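Local coordinates for anthrone oxidase-like protein (Streptomyces ambofaciens, PDB 5F9P) that acts as a C-C bond-cleaving oxygenase in the biosynthesis of atypical angucyclines, where it is linked to oxidative opening of ring B, at residues Leu15-Thr20 and Ser92-Gln97; Glu22-Leu27 and His55-Phe60. All blocks are in the same frame, centred on the assembly; numbering follows the deposited sequence.

Interaction 1: Leu15-Thr20 and Ser92-Gln97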
ATOM      1  N   LEU A  15      -3.708  -0.758   6.609  1.00 12.75           N
ATOM      2  CA  LEU A  15      -2.554  -1.531   7.034  1.00 11.04           C
ATOM      3  C   LEU A  15      -2.825  -2.202   8.374  1.00 13.57           C
ATOM      4  O   LEU A  15      -3.184  -1.540   9.348  1.00 12.81           O
ATOM      5  CB  LEU A  15      -1.344  -0.602   7.159  1.00 12.65           C
ATOM      6  CG  LEU A  15      -0.081  -1.217   7.772  1.00 15.49           C
ATOM      7  CD1 LEU A  15       0.447  -2.333   6.876  1.00 10.60           C
ATOM      8  CD2 LEU A  15       0.971  -0.137   7.992  1.00 14.07           C
ATOM      9  N   PHE A  16      -2.656  -3.520   8.412  1.00 12.62           N
ATOM     10  CA  PHE A  16      -2.899  -4.295   9.615  1.00 12.87           C
ATOM     11  C   PHE A  16      -1.654  -5.114   9.975  1.00 14.00           C
ATOM     12  O   PHE A  16      -1.046  -5.744   9.108  1.00 12.93           O
ATOM     13  CB  PHE A  16      -4.067  -5.250   9.386  1.00 11.09           C
ATOM     14  CG  PHE A  16      -5.322  -4.577   8.901  1.00 13.43           C
ATOM     15  CD1 PHE A  16      -6.197  -3.989   9.800  1.00 13.37           C
ATOM     16  CD2 PHE A  16      -5.633  -4.548   7.553  1.00 10.50           C
ATOM     17  CE1 PHE A  16      -7.348  -3.366   9.365  1.00 14.27           C
ATOM     18  CE2 PHE A  16      -6.793  -3.942   7.107  1.00 14.16           C
ATOM     19  CZ  PHE A  16      -7.654  -3.347   8.018  1.00 12.40           C
ATOM     20  N   THR A  17      -1.278  -5.095  11.248  1.00 13.71           N
ATOM     21  CA  THR A  17      -0.197  -5.941  11.746  1.00 13.71           C
ATOM     22  C   THR A  17      -0.795  -6.957  12.715  1.00 13.25           C
ATOM     23  O   THR A  17      -1.794  -6.683  13.380  1.00 15.23           O
ATOM     24  CB  THR A  17       0.900  -5.117  12.475  1.00 17.21           C
ATOM     25  OG1 THR A  17       0.332  -4.458  13.616  1.00 17.26           O
ATOM     26  CG2 THR A  17       1.483  -4.071  11.547  1.00 15.02           C
ATOM     27  N   THR A  18      -0.204  -8.139  12.781  1.00 14.58           N
ATOM     28  CA  THR A  18      -0.654  -9.143  13.729  1.00 17.27           C
ATOM     29  C   THR A  18       0.521 -10.020  14.172  1.00 20.68           C
ATOM     30  O   THR A  18       1.628  -9.867  13.666  1.00 14.31           O
ATOM     31  CB  THR A  18      -1.795  -9.993  13.142  1.00 18.16           C
ATOM     32  OG1 THR A  18      -2.407 -10.761  14.187  1.00 19.81           O
ATOM     33  CG2 THR A  18      -1.280 -10.909  12.043  1.00 13.53           C
ATOM     34  N   ASP A  19       0.288 -10.941  15.107  1.00 23.02           N
ATOM     35  CA  ASP A  19       1.408 -11.672  15.705  1.00 22.41           C
ATOM     36  C   ASP A  19       1.444 -13.192  15.488  1.00 24.83           C
ATOM     37  O   ASP A  19       2.358 -13.854  15.977  1.00 25.79           O
ATOM     38  CB  ASP A  19       1.538 -11.342  17.200  1.00 21.93           C
ATOM     39  CG  ASP A  19       0.296 -11.700  17.991  1.00 28.27           C
ATOM     40  OD1 ASP A  19      -0.670 -12.246  17.404  1.00 26.48           O
ATOM     41  OD2 ASP A  19       0.291 -11.447  19.214  1.00 38.97           O
ATOM     42  N   THR A  20       0.471 -13.746  14.766  1.00 19.58           N
ATOM     43  CA  THR A  20       0.519 -15.161  14.399  1.00 18.29           C
ATOM     44  C   THR A  20       0.036 -15.343  12.975  1.00 21.24           C
ATOM     45  O   THR A  20      -0.776 -14.554  12.481  1.00 18.10           O
ATOM     46  CB  THR A  20      -0.349 -16.071  15.325  1.00 22.92           C
ATOM     47  OG1 THR A  20      -1.738 -15.917  15.005  1.00 21.12           O
ATOM     48  CG2 THR A  20      -0.127 -15.748  16.791  1.00 20.80           C
ATOM     49  N   SER A  92      -2.038  -3.811  15.472  1.00 13.51           N
ATOM     50  CA  SER A  92      -2.292  -2.423  15.091  1.00 15.79           C
ATOM     51  C   SER A  92      -3.133  -2.309  13.817  1.00 14.70           C
ATOM     52  O   SER A  92      -3.184  -3.229  12.987  1.00 13.82           O
ATOM     53  CB  SER A  92      -0.984  -1.645  14.905  1.00 18.01           C
ATOM     54  OG  SER A  92      -0.329  -2.020  13.700  1.00 18.28           O
ATOM     55  N   ILE A  93      -3.771  -1.154  13.672  1.00 14.05           N
ATOM     56  CA  ILE A  93      -4.599  -0.832  12.522  1.00 13.40           C
ATOM     57  C   ILE A  93      -4.298   0.600  12.106  1.00 16.00           C
ATOM     58  O   ILE A  93      -4.367   1.518  12.930  1.00 16.73           O
ATOM     59  CB  ILE A  93      -6.083  -0.902  12.897  1.00 13.62           C
ATOM     60  CG1 ILE A  93      -6.496  -2.341  13.208  1.00 15.00           C
ATOM     61  CG2 ILE A  93      -6.946  -0.280  11.797  1.00 14.81           C
ATOM     62  CD1 ILE A  93      -7.849  -2.433  13.917  1.00 17.30           C
ATOM     63  N   ARG A  94      -3.958   0.794  10.839  1.00 11.82           N
ATOM     64  CA  ARG A  94      -3.766   2.132  10.296  1.00 14.02           C
ATOM     65  C   ARG A  94      -4.531   2.256   8.989  1.00 16.35           C
ATOM     66  O   ARG A  94      -4.274   1.512   8.037  1.00 14.84           O
ATOM     67  CB  ARG A  94      -2.283   2.434  10.060  1.00 12.14           C
ATOM     68  CG  ARG A  94      -1.525   2.859  11.316  1.00 20.89           C
ATOM     69  CD  ARG A  94      -0.476   1.849  11.692  1.00 25.25           C
ATOM     70  NE  ARG A  94       0.865   2.428  11.673  1.00 33.54           N
ATOM     71  CZ  ARG A  94       1.992   1.719  11.681  1.00 35.03           C
ATOM     72  NH1 ARG A  94       1.950   0.386  11.683  1.00 28.88           N
ATOM     73  NH2 ARG A  94       3.163   2.345  11.662  1.00 33.08           N
ATOM     74  N   LEU A  95      -5.482   3.184   8.953  1.00 13.34           N
ATOM     75  CA  LEU A  95      -6.288   3.392   7.761  1.00 14.57           C
ATOM     76  C   LEU A  95      -5.878   4.729   7.189  1.00 15.04           C
ATOM     77  O   LEU A  95      -6.203   5.785   7.753  1.00 13.57           O
ATOM     78  CB  LEU A  95      -7.783   3.392   8.095  1.00 12.68           C
ATOM     79  CG  LEU A  95      -8.336   2.330   9.048  1.00 13.44           C
ATOM     80  CD1 LEU A  95      -9.809   2.625   9.312  1.00 15.99           C
ATOM     81  CD2 LEU A  95      -8.163   0.909   8.517  1.00 11.34           C
HETATM   82  N   MSE A  96      -5.170   4.683   6.065  1.00 13.50           N
HETATM   83  CA  MSE A  96      -4.444   5.847   5.581  1.00 11.88           C
HETATM   84  C   MSE A  96      -4.990   6.389   4.267  1.00 14.16           C
HETATM   85  O   MSE A  96      -5.119   5.654   3.294  1.00 12.21           O
HETATM   86  CB  MSE A  96      -2.966   5.491   5.429  1.00 11.93           C
HETATM   87  CG  MSE A  96      -2.245   5.237   6.754  1.00 14.50           C
HETATM   88 SE   MSE A  96      -0.497   4.423   6.464  0.84 17.45          SE
HETATM   89  CE  MSE A  96      -1.123   2.681   5.790  1.00 11.76           C
ATOM     90  N   GLN A  97      -5.294   7.683   4.236  1.00 11.75           N
ATOM     91  CA  GLN A  97      -5.816   8.305   3.028  1.00 11.80           C
ATOM     92  C   GLN A  97      -4.702   9.063   2.322  1.00 13.14           C
ATOM     93  O   GLN A  97      -3.989   9.849   2.947  1.00 14.18           O
ATOM     94  CB  GLN A  97      -6.983   9.243   3.369  1.00 12.93           C
ATOM     95  CG  GLN A  97      -8.066   8.575   4.213  1.00 15.97           C
ATOM     96  CD  GLN A  97      -9.155   9.544   4.657  1.00 15.57           C
ATOM     97  OE1 GLN A  97      -9.509  10.463   3.930  1.00 16.18           O
ATOM     98  NE2 GLN A  97      -9.684   9.339   5.856  1.00 14.90           N
TER
HETATM   99  O   HOH W   1      -1.019  -1.087  11.300  1.00 17.47           O
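Leu15 and Arg94 form an antiparallel hydrogen-bonded pair between strands 10-17 and 92-105, and their backbones hold each other twice. Leu15 N gives a nearly straight bond to Arg94 O (2.7 Å), while Arg94 N returns one to Leu15 O. A third bond joins Thr17 N to Ser92 O at 3.2 Å. Between these pairs Phe16 faces Ile93 as a non-hydrogen-bonded pair, with CA-H...O contacts from Phe16 CA to Ser92 O and from Ile93 CA to Leu15 O.

Among the polar side chains, Thr17 OG1 and Ser92 OG meet in a short hydrogen bond of 2.5 Å. Each hydroxyl sits between its own backbone N and carbonyl carbon (chi1 62° and 74°), which turns the two oxygens together. One water bridges onward, donating to Leu15 O, bonding Ser92 OG and weakly accepting from Arg94 NH1 in the guanidinium plane.

Packing contacts flank this. Leu15 runs alongside Arg94 and lays CD2 over a guanidinium face, 3.9 Å from NH1; its CB makes an apolar contact with the CE of selenomethionine Met96 at 3.6 Å. On the other side of the sheet, also apolar, Ile93 CG1 reaches the edge of the Phe16 ring, 3.8 Å from CD1.

Leu15, Thr17 and Arg94 touch Tyr217 at the start of strand 217-228, on the face of the sheet away from helix 21-37. Phe16 instead packs outward on Leu27 of helix 21-37 and Phe86 of helix 76-88.

Interaction 2: Glu22-Leu27 and His55-Phe60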
ATOM      1  N   GLU A  22      -1.927 -17.551  12.028  1.00 20.78           N
ATOM      2  CA  GLU A  22      -3.344 -17.916  12.085  1.00 19.63           C
ATOM      3  C   GLU A  22      -4.218 -16.667  12.036  1.00 19.63           C
ATOM      4  O   GLU A  22      -5.248 -16.640  11.358  1.00 16.93           O
ATOM      5  CB  GLU A  22      -3.670 -18.721  13.351  1.00 27.04           C
ATOM      6  CG  GLU A  22      -3.110 -20.144  13.356  1.00 27.59           C
ATOM      7  CD  GLU A  22      -1.645 -20.202  13.770  1.00 28.46           C
ATOM      8  OE1 GLU A  22      -1.087 -19.158  14.187  1.00 24.76           O
ATOM      9  OE2 GLU A  22      -1.057 -21.302  13.683  1.00 33.82           O
ATOM     10  N   LYS A  23      -3.809 -15.634  12.768  1.00 15.62           N
ATOM     11  CA  LYS A  23      -4.535 -14.381  12.746  1.00 17.34           C
ATOM     12  C   LYS A  23      -4.393 -13.689  11.391  1.00 16.13           C
ATOM     13  O   LYS A  23      -5.301 -12.984  10.958  1.00 15.29           O
ATOM     14  CB  LYS A  23      -4.084 -13.459  13.879  1.00 18.93           C
ATOM     15  CG  LYS A  23      -4.479 -13.951  15.275  1.00 22.42           C
ATOM     16  CD  LYS A  23      -3.944 -12.997  16.335  1.00 20.91           C
ATOM     17  CE  LYS A  23      -4.077 -13.549  17.738  1.00 25.47           C
ATOM     18  NZ  LYS A  23      -3.346 -12.652  18.673  1.00 30.21           N
ATOM     19  N   GLN A  24      -3.265 -13.897  10.717  1.00 14.11           N
ATOM     20  CA  GLN A  24      -3.118 -13.362   9.369  1.00 12.63           C
ATOM     21  C   GLN A  24      -4.116 -14.006   8.411  1.00 13.08           C
ATOM     22  O   GLN A  24      -4.753 -13.320   7.618  1.00 14.94           O
ATOM     23  CB  GLN A  24      -1.699 -13.526   8.825  1.00 12.02           C
ATOM     24  CG  GLN A  24      -1.571 -13.001   7.392  1.00 12.35           C
ATOM     25  CD  GLN A  24      -0.144 -12.936   6.914  1.00 16.57           C
ATOM     26  OE1 GLN A  24       0.746 -12.540   7.661  1.00 16.68           O
ATOM     27  NE2 GLN A  24       0.086 -13.319   5.661  1.00 14.42           N
ATOM     28  N   GLY A  25      -4.242 -15.326   8.471  1.00 13.54           N
ATOM     29  CA  GLY A  25      -5.199 -16.008   7.615  1.00 13.76           C
ATOM     30  C   GLY A  25      -6.616 -15.514   7.870  1.00 15.75           C
ATOM     31  O   GLY A  25      -7.431 -15.348   6.936  1.00 13.53           O
ATOM     32  N   LYS A  26      -6.918 -15.284   9.143  1.00 14.68           N
ATOM     33  CA  LYS A  26      -8.232 -14.791   9.547  1.00 16.56           C
ATOM     34  C   LYS A  26      -8.465 -13.368   9.053  1.00 17.18           C
ATOM     35  O   LYS A  26      -9.554 -13.043   8.583  1.00 13.76           O
ATOM     36  CB  LYS A  26      -8.400 -14.869  11.068  1.00 20.83           C
ATOM     37  CG  LYS A  26      -9.794 -14.464  11.548  1.00 30.67           C
ATOM     38  CD  LYS A  26     -10.301 -15.395  12.642  1.00 38.88           C
ATOM     39  CE  LYS A  26      -9.255 -15.561  13.747  1.00 48.71           C
ATOM     40  NZ  LYS A  26      -9.760 -16.342  14.922  1.00 50.53           N
ATOM     41  N   LEU A  27      -7.441 -12.525   9.163  1.00 15.42           N
ATOM     42  CA  LEU A  27      -7.489 -11.183   8.589  1.00 13.52           C
ATOM     43  C   LEU A  27      -7.810 -11.232   7.094  1.00 13.35           C
ATOM     44  O   LEU A  27      -8.665 -10.497   6.614  1.00 14.30           O
ATOM     45  CB  LEU A  27      -6.145 -10.480   8.764  1.00 13.67           C
ATOM     46  CG  LEU A  27      -5.969  -9.574   9.979  1.00 19.11           C
ATOM     47  CD1 LEU A  27      -4.505  -9.187  10.105  1.00 16.80           C
ATOM     48  CD2 LEU A  27      -6.857  -8.336   9.825  1.00 16.81           C
ATOM     49  N   HIS A  55       4.054 -10.916   9.899  1.00 13.44           N
ATOM     50  CA  HIS A  55       2.607 -11.117   9.868  1.00 15.22           C
ATOM     51  C   HIS A  55       1.854  -9.805   9.762  1.00 14.88           C
ATOM     52  O   HIS A  55       2.132  -8.850  10.488  1.00 15.05           O
ATOM     53  CB  HIS A  55       2.131 -11.876  11.104  1.00 15.04           C
ATOM     54  CG  HIS A  55       2.897 -13.133  11.358  1.00 17.95           C
ATOM     55  ND1 HIS A  55       2.993 -14.142  10.426  1.00 18.24           N
ATOM     56  CD2 HIS A  55       3.607 -13.543  12.434  1.00 19.71           C
ATOM     57  CE1 HIS A  55       3.732 -15.121  10.917  1.00 20.00           C
ATOM     58  NE2 HIS A  55       4.121 -14.780  12.131  1.00 20.66           N
ATOM     59  N   GLY A  56       0.895  -9.770   8.849  1.00 11.25           N
ATOM     60  CA  GLY A  56       0.017  -8.629   8.718  1.00 15.33           C
ATOM     61  C   GLY A  56      -0.571  -8.653   7.328  1.00 12.59           C
ATOM     62  O   GLY A  56      -0.251  -9.543   6.552  1.00 11.69           O
ATOM     63  N   THR A  57      -1.416  -7.675   7.021  1.00 12.00           N
ATOM     64  CA  THR A  57      -2.034  -7.564   5.709  1.00 10.12           C
ATOM     65  C   THR A  57      -2.130  -6.096   5.294  1.00 10.69           C
ATOM     66  O   THR A  57      -1.916  -5.191   6.099  1.00  9.29           O
ATOM     67  CB  THR A  57      -3.473  -8.129   5.713  1.00 12.41           C
ATOM     68  OG1 THR A  57      -4.254  -7.411   6.675  1.00 11.94           O
ATOM     69  CG2 THR A  57      -3.471  -9.601   6.067  1.00 11.63           C
ATOM     70  N   LEU A  58      -2.486  -5.875   4.035  1.00 11.09           N
ATOM     71  CA  LEU A  58      -2.632  -4.531   3.500  1.00 11.25           C
ATOM     72  C   LEU A  58      -3.715  -4.548   2.438  1.00 10.92           C
ATOM     73  O   LEU A  58      -3.702  -5.398   1.551  1.00 10.13           O
ATOM     74  CB  LEU A  58      -1.308  -4.041   2.890  1.00 12.20           C
ATOM     75  CG  LEU A  58      -1.341  -2.720   2.114  1.00 11.96           C
ATOM     76  CD1 LEU A  58      -1.594  -1.546   3.044  1.00  9.45           C
ATOM     77  CD2 LEU A  58      -0.043  -2.510   1.324  1.00 11.45           C
ATOM     78  N   ASN A  59      -4.660  -3.613   2.545  1.00 10.67           N
ATOM     79  CA  ASN A  59      -5.637  -3.388   1.487  1.00 11.23           C
ATOM     80  C   ASN A  59      -5.339  -2.078   0.767  1.00 12.89           C
ATOM     81  O   ASN A  59      -5.280  -1.010   1.389  1.00 12.40           O
ATOM     82  CB  ASN A  59      -7.060  -3.365   2.059  1.00 11.93           C
ATOM     83  CG  ASN A  59      -8.078  -3.944   1.101  1.00 11.52           C
ATOM     84  OD1 ASN A  59      -7.825  -4.027  -0.093  1.00 12.08           O
ATOM     85  ND2 ASN A  59      -9.231  -4.374   1.628  1.00 13.77           N
ATOM     86  N   PHE A  60      -5.137  -2.167  -0.541  1.00 11.29           N
ATOM     87  CA  PHE A  60      -4.930  -0.996  -1.384  1.00 13.46           C
ATOM     88  C   PHE A  60      -6.262  -0.704  -2.069  1.00 12.55           C
ATOM     89  O   PHE A  60      -6.697  -1.473  -2.932  1.00  8.78           O
ATOM     90  CB  PHE A  60      -3.854  -1.310  -2.418  1.00 13.25           C
ATOM     91  CG  PHE A  60      -3.333  -0.109  -3.177  1.00 14.25           C
ATOM     92  CD1 PHE A  60      -4.148   0.585  -4.066  1.00 12.75           C
ATOM     93  CD2 PHE A  60      -2.006   0.286  -3.042  1.00 13.29           C
ATOM     94  CE1 PHE A  60      -3.655   1.666  -4.787  1.00 12.43           C
ATOM     95  CE2 PHE A  60      -1.500   1.370  -3.761  1.00 15.57           C
ATOM     96  CZ  PHE A  60      -2.324   2.059  -4.634  1.00 13.19           C
TER
HETATM   97  O   HOH W   2       2.854 -14.188   7.890  1.00 22.40           O
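Helix 21-37 lies against the outside of the barrel, and Gln24 and Leu27 on its first turns meet His55, Gly56 and Thr57 where strand 56-63 begins. The short helix and strand axes run nearly parallel, 20° apart, and approach to 8.0 Å.

Gln24 makes the polar part of the contact. Its CG is anti to the backbone N (chi1 178°), and from there the extended chain carries the amide to the start of the strand. There OE1 accepts the backbone N-H of Gly56 at 3.0 Å, with the donor lying above the amide plane, 47° out of it. A water gives OE1 a second hydrogen bond of 2.7 Å and also bonds His55 ND1, tying the glutamine to the imidazole, whose edge OE1 meets in the ring plane. The other end of the amide is held as well, because NE2 bonds Gly51 O, so both ends fix the rotation of the group. Gly56 O lies 3.4 Å from Gln24 CD, packed against the amide carbon. The backbone angles of Gly56 call for glycine, because a CB would be jammed against the carbonyl O of His55.

Thr57 carries the apolar part. Its CG2 sits 3.9 Å from Leu27 CB and 4.1 Å from Gln24 CG, the threonine and glutamine sliding past each other in opposite directions. Thr57 OG1 faces Leu27 CD1 at 3.9 Å; it is buried without a hydrogen-bonding partner in the model. Ile28 and Met31 continue the helix surface over Thr57.

With strand-helix-strand-strand-helix-strand order through residue 105, the contact is consistent with a ferredoxin-like half of a dimeric alpha-beta barrel, here closed within one chain.

The centres of interactions 1 and 2 lie 8 Å apart, on the same side of the chain's centre. Along the chain, 22-27 and 55-60 fall inside the loop that 15-20 and 92-97 close. Strand 10-17 leads directly into helix 21-37, and it stands in the sheet between strands 92-105 and 56-63, so each interaction involves one of its two neighbours. A probable hydrogen bond from Thr57 N to Phe16 O (2.9 Å) joins them. The order 92-105, 10-17, 56-63, 43-51 is the 4-1-3-2 order of a ferredoxin-like sheet, so both contacts lie in the first half of the eight-stranded barrel, which this single chain closes by itself.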